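Local atomic coordinates of phosphate-binding protein PstS 2 (PDB entry 4H1X), a protein that probably captures phosphate outside the membrane as the solute-binding component of the PstSACB ABC transporter, which imports phosphate. Residues N52-N64 with G69-K81. Sequence-based numbering, arbitrary orientation. Where two conformers were deposited one is given.
Sequences NSTEGVLSAVQGN and GYISLGSLTKSVK
Water 1 bridges Thr54 and Ser72: it lies 2.7 Å from Thr54 OG1 and accepts from Ser72 N at 2.8 Å. Helix 54-63 is the link of a beta-alpha-beta crossover from strand 49-51 to strand 67-72, in an alpha/beta lobe of the periplasmic-binding-protein fold; it packs over strand 69-72 at an axis distance of 8.3 Å, roughly antiparallel. A bound citrate, probably from the crystallisation liquor, lies beside Thr54 and Ser72. With chi1 at -50°, Thr54 turns OG1 to the water and CG2, anti to the backbone N, tightly onto Ser75 CB at 3.4 Å. Deeper in, Val57 CG1 lies against Ile71 CG2 and the CA of Gly69, which has no side chain to hold the helix off. Leu58 CD2 rests on two methyls, Ile71 CD1 at 3.6 Å and Val80 CG2 at 3.7 Å, crossing both side chains nearly at right angles. Val235 of strand 223-236 also touches Ile71 and Val80. Val61 CG1 meets Val80 CG1. Near the helix's C-terminal end the extended Gln62 chain runs alongside the Thr77-Val80 type I turn, its CG 3.4 Å from Ser79 O, while Thr77 OG1 accepts from Ser79 N in an ST turn at 3.2 Å.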
ATOM      1  N   ASN A  52     -13.598  -2.707   9.225  1.00 17.91           N
ATOM      2  CA  ASN A  52     -12.749  -1.578   9.621  0.50 17.43           C
ATOM      3  C   ASN A  52     -11.243  -1.867   9.608  1.00 21.40           C
ATOM      4  O   ASN A  52     -10.446  -0.943   9.862  1.00 21.26           O
ATOM      5  CB  ASN A  52     -13.154  -1.120  11.025  0.50 18.59           C
ATOM      6  CG  ASN A  52     -13.100  -2.229  12.038  0.50 23.38           C
ATOM      7  OD1 ASN A  52     -13.908  -3.157  12.005  0.50 19.44           O
ATOM      8  ND2 ASN A  52     -12.110  -2.192  12.914  0.50 18.96           N
ATOM      9  N   SER A  53     -10.832  -3.118   9.342  1.00 15.72           N
ATOM     10  CA  SER A  53      -9.402  -3.471   9.351  1.00 15.22           C
ATOM     11  C   SER A  53      -9.108  -4.710   8.529  1.00 19.94           C
ATOM     12  O   SER A  53     -10.035  -5.453   8.189  1.00 17.21           O
ATOM     13  CB  SER A  53      -8.941  -3.736  10.786  1.00 18.10           C
ATOM     14  OG  SER A  53      -9.668  -4.825  11.339  1.00 21.34           O
ATOM     15  N   THR A  54      -7.798  -4.994   8.338  1.00 18.41           N
ATOM     16  CA  THR A  54      -7.319  -6.201   7.671  1.00 19.05           C
ATOM     17  C   THR A  54      -7.836  -7.435   8.435  1.00 20.46           C
ATOM     18  O   THR A  54      -8.347  -8.358   7.792  1.00 17.65           O
ATOM     19  CB  THR A  54      -5.785  -6.185   7.585  1.00 26.10           C
ATOM     20  OG1 THR A  54      -5.366  -4.934   7.060  1.00 26.02           O
ATOM     21  CG2 THR A  54      -5.253  -7.298   6.720  1.00 27.31           C
ATOM     22  N   GLU A  55      -7.732  -7.431   9.801  1.00 16.43           N
ATOM     23  CA  GLU A  55      -8.185  -8.522  10.669  0.50 17.24           C
ATOM     24  C   GLU A  55      -9.696  -8.761  10.490  1.00 20.31           C
ATOM     25  O   GLU A  55     -10.157  -9.900  10.482  1.00 20.39           O
ATOM     26  CB  GLU A  55      -7.860  -8.202  12.143  0.50 19.21           C
ATOM     27  CG  GLU A  55      -6.369  -8.157  12.488  0.50 29.97           C
ATOM     28  CD  GLU A  55      -5.494  -7.098  11.833  0.50 43.78           C
ATOM     29  OE1 GLU A  55      -5.960  -5.949  11.646  0.50 21.92           O
ATOM     30  OE2 GLU A  55      -4.328  -7.424  11.512  0.50 39.37           O
ATOM     31  N   GLY A  56     -10.438  -7.659  10.372  1.00 14.84           N
ATOM     32  CA  GLY A  56     -11.884  -7.690  10.211  1.00 15.39           C
ATOM     33  C   GLY A  56     -12.273  -8.322   8.886  1.00 16.93           C
ATOM     34  O   GLY A  56     -13.194  -9.144   8.843  1.00 14.33           O
ATOM     35  N   VAL A  57     -11.529  -7.973   7.802  1.00 12.53           N
ATOM     36  CA  VAL A  57     -11.767  -8.560   6.465  1.00 10.99           C
ATOM     37  C   VAL A  57     -11.493 -10.071   6.554  1.00 14.46           C
ATOM     38  O   VAL A  57     -12.368 -10.856   6.193  1.00 12.44           O
ATOM     39  CB  VAL A  57     -10.985  -7.891   5.294  1.00 12.98           C
ATOM     40  CG1 VAL A  57     -11.231  -8.646   3.984  1.00 12.56           C
ATOM     41  CG2 VAL A  57     -11.420  -6.439   5.116  1.00 12.37           C
ATOM     42  N   LEU A  58     -10.331 -10.469   7.113  1.00 13.81           N
ATOM     43  CA  LEU A  58      -9.947 -11.889   7.289  1.00 14.75           C
ATOM     44  C   LEU A  58     -11.014 -12.674   8.034  1.00 17.08           C
ATOM     45  O   LEU A  58     -11.410 -13.737   7.562  1.00 17.30           O
ATOM     46  CB  LEU A  58      -8.599 -12.038   8.015  1.00 15.80           C
ATOM     47  CG  LEU A  58      -7.372 -11.658   7.196  1.00 19.91           C
ATOM     48  CD1 LEU A  58      -6.141 -11.589   8.066  1.00 22.08           C
ATOM     49  CD2 LEU A  58      -7.153 -12.614   6.056  1.00 19.13           C
ATOM     50  N   SER A  59     -11.521 -12.130   9.152  1.00 15.27           N
ATOM     51  CA  SER A  59     -12.560 -12.764   9.970  1.00 15.12           C
ATOM     52  C   SER A  59     -13.869 -12.937   9.175  1.00 17.22           C
ATOM     53  O   SER A  59     -14.500 -13.998   9.261  1.00 16.10           O
ATOM     54  CB  SER A  59     -12.816 -11.936  11.228  1.00 19.56           C
ATOM     55  OG  SER A  59     -13.940 -12.439  11.937  1.00 31.22           O
ATOM     56  N   ALA A  60     -14.310 -11.872   8.469  1.00 12.36           N
ATOM     57  CA  ALA A  60     -15.540 -11.900   7.685  1.00 13.48           C
ATOM     58  C   ALA A  60     -15.444 -12.924   6.545  1.00 15.14           C
ATOM     59  O   ALA A  60     -16.416 -13.637   6.283  1.00 15.21           O
ATOM     60  CB  ALA A  60     -15.833 -10.520   7.122  1.00 14.72           C
ATOM     61  N   VAL A  61     -14.289 -12.980   5.841  1.00 11.23           N
ATOM     62  CA  VAL A  61     -14.131 -13.928   4.715  1.00 10.43           C
ATOM     63  C   VAL A  61     -14.037 -15.374   5.257  1.00 14.22           C
ATOM     64  O   VAL A  61     -14.729 -16.260   4.756  1.00 12.40           O
ATOM     65  CB  VAL A  61     -12.920 -13.559   3.834  1.00 12.23           C
ATOM     66  CG1 VAL A  61     -12.633 -14.661   2.820  1.00 12.17           C
ATOM     67  CG2 VAL A  61     -13.147 -12.215   3.134  1.00 11.78           C
ATOM     68  N   GLN A  62     -13.231 -15.597   6.313  1.00 15.11           N
ATOM     69  CA  GLN A  62     -13.148 -16.935   6.931  1.00 15.71           C
ATOM     70  C   GLN A  62     -14.529 -17.375   7.486  1.00 18.28           C
ATOM     71  O   GLN A  62     -14.839 -18.559   7.481  1.00 17.85           O
ATOM     72  CB  GLN A  62     -12.102 -16.953   8.065  1.00 16.91           C
ATOM     73  CG  GLN A  62     -11.806 -18.375   8.575  1.00 25.59           C
ATOM     74  CD  GLN A  62     -10.878 -18.446   9.765  1.00 45.68           C
ATOM     75  OE1 GLN A  62     -10.404 -17.435  10.298  1.00 34.15           O
ATOM     76  NE2 GLN A  62     -10.587 -19.664  10.206  1.00 46.91           N
ATOM     77  N   GLY A  63     -15.318 -16.418   7.980  1.00 15.71           N
ATOM     78  CA  GLY A  63     -16.605 -16.683   8.615  1.00 15.57           C
ATOM     79  C   GLY A  63     -17.810 -16.878   7.715  1.00 18.96           C
ATOM     80  O   GLY A  63     -18.890 -17.271   8.185  1.00 19.06           O
ATOM     81  N   ASN A  64     -17.654 -16.599   6.414  1.00 15.52           N
ATOM     82  CA  ASN A  64     -18.772 -16.694   5.487  1.00 15.43           C
ATOM     83  C   ASN A  64     -18.312 -17.322   4.170  1.00 17.08           C
ATOM     84  O   ASN A  64     -17.478 -16.736   3.481  1.00 14.87           O
ATOM     85  CB  ASN A  64     -19.371 -15.295   5.287  1.00 16.91           C
ATOM     86  CG  ASN A  64     -19.886 -14.685   6.591  1.00 34.21           C
ATOM     87  OD1 ASN A  64     -20.995 -15.007   7.071  1.00 21.83           O
ATOM     88  ND2 ASN A  64     -19.022 -13.916   7.277  1.00 26.46           N
ATOM     89  N   GLY A  69     -13.189 -10.415  -0.240  1.00  8.78           N
ATOM     90  CA  GLY A  69     -12.654  -9.160   0.284  1.00  9.74           C
ATOM     91  C   GLY A  69     -11.250  -8.930  -0.230  1.00 14.28           C
ATOM     92  O   GLY A  69     -10.737  -9.723  -1.030  1.00 13.00           O
ATOM     93  N   TYR A  70     -10.633  -7.821   0.206  1.00 10.53           N
ATOM     94  CA  TYR A  70      -9.268  -7.528  -0.210  1.00  9.39           C
ATOM     95  C   TYR A  70      -8.454  -7.128   1.017  1.00 11.91           C
ATOM     96  O   TYR A  70      -8.969  -6.462   1.925  1.00  9.83           O
ATOM     97  CB  TYR A  70      -9.188  -6.454  -1.315  1.00 10.42           C
ATOM     98  CG  TYR A  70     -10.003  -5.216  -0.993  1.00 11.73           C
ATOM     99  CD1 TYR A  70      -9.495  -4.218  -0.162  1.00 12.48           C
ATOM    100  CD2 TYR A  70     -11.275  -5.034  -1.529  1.00 12.15           C
ATOM    101  CE1 TYR A  70     -10.259  -3.094   0.168  1.00 13.36           C
ATOM    102  CE2 TYR A  70     -12.047  -3.923  -1.199  1.00 13.01           C
ATOM    103  CZ  TYR A  70     -11.529  -2.944  -0.372  1.00 14.09           C
ATOM    104  OH  TYR A  70     -12.307  -1.852  -0.062  1.00 14.01           O
ATOM    105  N   ILE A  71      -7.196  -7.558   1.048  1.00  8.95           N
ATOM    106  CA  ILE A  71      -6.268  -7.254   2.146  1.00  8.61           C
ATOM    107  C   ILE A  71      -4.874  -6.996   1.600  1.00 12.58           C
ATOM    108  O   ILE A  71      -4.532  -7.423   0.479  1.00 10.24           O
ATOM    109  CB  ILE A  71      -6.183  -8.460   3.164  1.00 11.55           C
ATOM    110  CG1 ILE A  71      -5.635  -9.757   2.459  1.00 12.62           C
ATOM    111  CG2 ILE A  71      -7.518  -8.723   3.922  1.00 12.27           C
ATOM    112  CD1 ILE A  71      -5.397 -11.009   3.313  1.00 19.22           C
ATOM    113  N   SER A  72      -4.035  -6.358   2.432  1.00 12.01           N
ATOM    114  CA  SER A  72      -2.620  -6.191   2.126  0.50 11.53           C
ATOM    115  C   SER A  72      -2.030  -7.600   1.959  1.00 14.42           C
ATOM    116  O   SER A  72      -2.317  -8.486   2.781  1.00 14.02           O
ATOM    117  CB  SER A  72      -1.932  -5.430   3.264  0.50 15.94           C
ATOM    118  OG  SER A  72      -2.465  -4.125   3.412  0.50 22.31           O
ATOM    119  N   LEU A  73      -1.263  -7.846   0.889  1.00 11.86           N
ATOM    120  CA  LEU A  73      -0.691  -9.170   0.598  1.00 12.34           C
ATOM    121  C   LEU A  73       0.110  -9.772   1.778  1.00 15.74           C
ATOM    122  O   LEU A  73      -0.009 -10.957   2.029  1.00 15.32           O
ATOM    123  CB  LEU A  73       0.190  -9.106  -0.652  1.00 12.26           C
ATOM    124  CG  LEU A  73       0.820 -10.415  -1.131  1.00 17.97           C
ATOM    125  CD1 LEU A  73      -0.251 -11.509  -1.399  1.00 18.79           C
ATOM    126  CD2 LEU A  73       1.641 -10.176  -2.380  1.00 21.44           C
ATOM    127  N   GLY A  74       0.883  -8.947   2.492  1.00 14.87           N
ATOM    128  CA  GLY A  74       1.677  -9.395   3.636  1.00 15.37           C
ATOM    129  C   GLY A  74       0.866  -9.942   4.799  1.00 19.24           C
ATOM    130  O   GLY A  74       1.417 -10.612   5.683  1.00 19.25           O
ATOM    131  N   SER A  75      -0.441  -9.657   4.815  1.00 14.86           N
ATOM    132  CA  SER A  75      -1.355 -10.101   5.863  1.00 14.77           C
ATOM    133  C   SER A  75      -2.096 -11.402   5.528  1.00 18.64           C
ATOM    134  O   SER A  75      -2.896 -11.854   6.349  1.00 18.14           O
ATOM    135  CB  SER A  75      -2.371  -9.008   6.162  1.00 17.88           C
ATOM    136  OG  SER A  75      -1.729  -7.837   6.645  1.00 23.82           O
ATOM    137  N   LEU A  76      -1.845 -11.995   4.342  1.00 15.13           N
ATOM    138  CA  LEU A  76      -2.494 -13.245   3.911  1.00 14.49           C
ATOM    139  C   LEU A  76      -2.133 -14.387   4.851  1.00 20.20           C
ATOM    140  O   LEU A  76      -0.974 -14.491   5.275  1.00 19.76           O
ATOM    141  CB  LEU A  76      -2.075 -13.589   2.468  1.00 14.12           C
ATOM    142  CG  LEU A  76      -2.623 -14.874   1.848  1.00 18.49           C
ATOM    143  CD1 LEU A  76      -4.150 -14.846   1.770  1.00 16.60           C
ATOM    144  CD2 LEU A  76      -2.012 -15.089   0.478  1.00 19.38           C
ATOM    145  N   THR A  77      -3.141 -15.189   5.239  1.00 16.34           N
ATOM    146  CA  THR A  77      -2.964 -16.376   6.082  1.00 17.55           C
ATOM    147  C   THR A  77      -3.659 -17.564   5.442  1.00 23.10           C
ATOM    148  O   THR A  77      -4.482 -17.379   4.539  1.00 21.42           O
ATOM    149  CB  THR A  77      -3.504 -16.183   7.522  1.00 25.60           C
ATOM    150  OG1 THR A  77      -4.934 -16.229   7.514  1.00 27.58           O
ATOM    151  CG2 THR A  77      -2.984 -14.939   8.214  1.00 21.62           C
ATOM    152  N   LYS A  78      -3.397 -18.779   5.978  1.00 19.97           N
ATOM    153  CA  LYS A  78      -4.024 -20.038   5.546  1.00 20.55           C
ATOM    154  C   LYS A  78      -5.551 -20.094   5.852  1.00 23.80           C
ATOM    155  O   LYS A  78      -6.207 -21.016   5.374  1.00 25.05           O
ATOM    156  CB  LYS A  78      -3.327 -21.234   6.229  1.00 24.05           C
ATOM    157  CG  LYS A  78      -3.504 -21.249   7.752  1.00 41.51           C
ATOM    158  CD  LYS A  78      -2.937 -22.483   8.427  1.00 52.78           C
ATOM    159  CE  LYS A  78      -2.796 -22.269   9.919  1.00 64.76           C
ATOM    160  NZ  LYS A  78      -4.113 -22.171  10.611  1.00 75.78           N
ATOM    161  N   SER A  79      -6.091 -19.135   6.653  1.00 19.56           N
ATOM    162  CA  SER A  79      -7.505 -19.106   7.046  0.50 19.13           C
ATOM    163  C   SER A  79      -8.414 -18.634   5.900  1.00 20.07           C
ATOM    164  O   SER A  79      -9.642 -18.753   5.988  1.00 17.23           O
ATOM    165  CB  SER A  79      -7.691 -18.218   8.268  0.50 22.97           C
ATOM    166  OG  SER A  79      -7.017 -18.778   9.384  0.50 31.57           O
ATOM    167  N   VAL A  80      -7.814 -18.079   4.843  1.00 15.79           N
ATOM    168  CA  VAL A  80      -8.544 -17.623   3.658  1.00 14.65           C
ATOM    169  C   VAL A  80      -7.750 -18.067   2.416  1.00 18.01           C
ATOM    170  O   VAL A  80      -6.580 -18.471   2.533  1.00 17.20           O
ATOM    171  CB  VAL A  80      -8.825 -16.093   3.646  1.00 15.98           C
ATOM    172  CG1 VAL A  80      -9.706 -15.637   4.816  1.00 16.00           C
ATOM    173  CG2 VAL A  80      -7.530 -15.294   3.589  1.00 15.06           C
ATOM    174  N   LYS A  81      -8.351 -17.926   1.232  1.00 13.26           N
ATOM    175  CA  LYS A  81      -7.680 -18.303  -0.011  1.00 12.72           C
ATOM    176  C   LYS A  81      -7.521 -17.084  -0.942  1.00 14.49           C
ATOM    177  O   LYS A  81      -8.512 -16.438  -1.258  1.00 13.02           O
ATOM    178  CB  LYS A  81      -8.471 -19.405  -0.711  1.00 14.39           C
ATOM    179  CG  LYS A  81      -7.837 -19.838  -2.030  1.00 21.65           C
ATOM    180  CD  LYS A  81      -8.431 -21.114  -2.588  1.00 27.02           C
ATOM    181  CE  LYS A  81      -9.712 -20.899  -3.327  1.00 23.95           C
ATOM    182  NZ  LYS A  81     -10.147 -22.146  -4.027  1.00 25.27           N
TER
HETATM  183  O   HOH W   1      -5.277  -4.792   4.372  1.00 19.51           O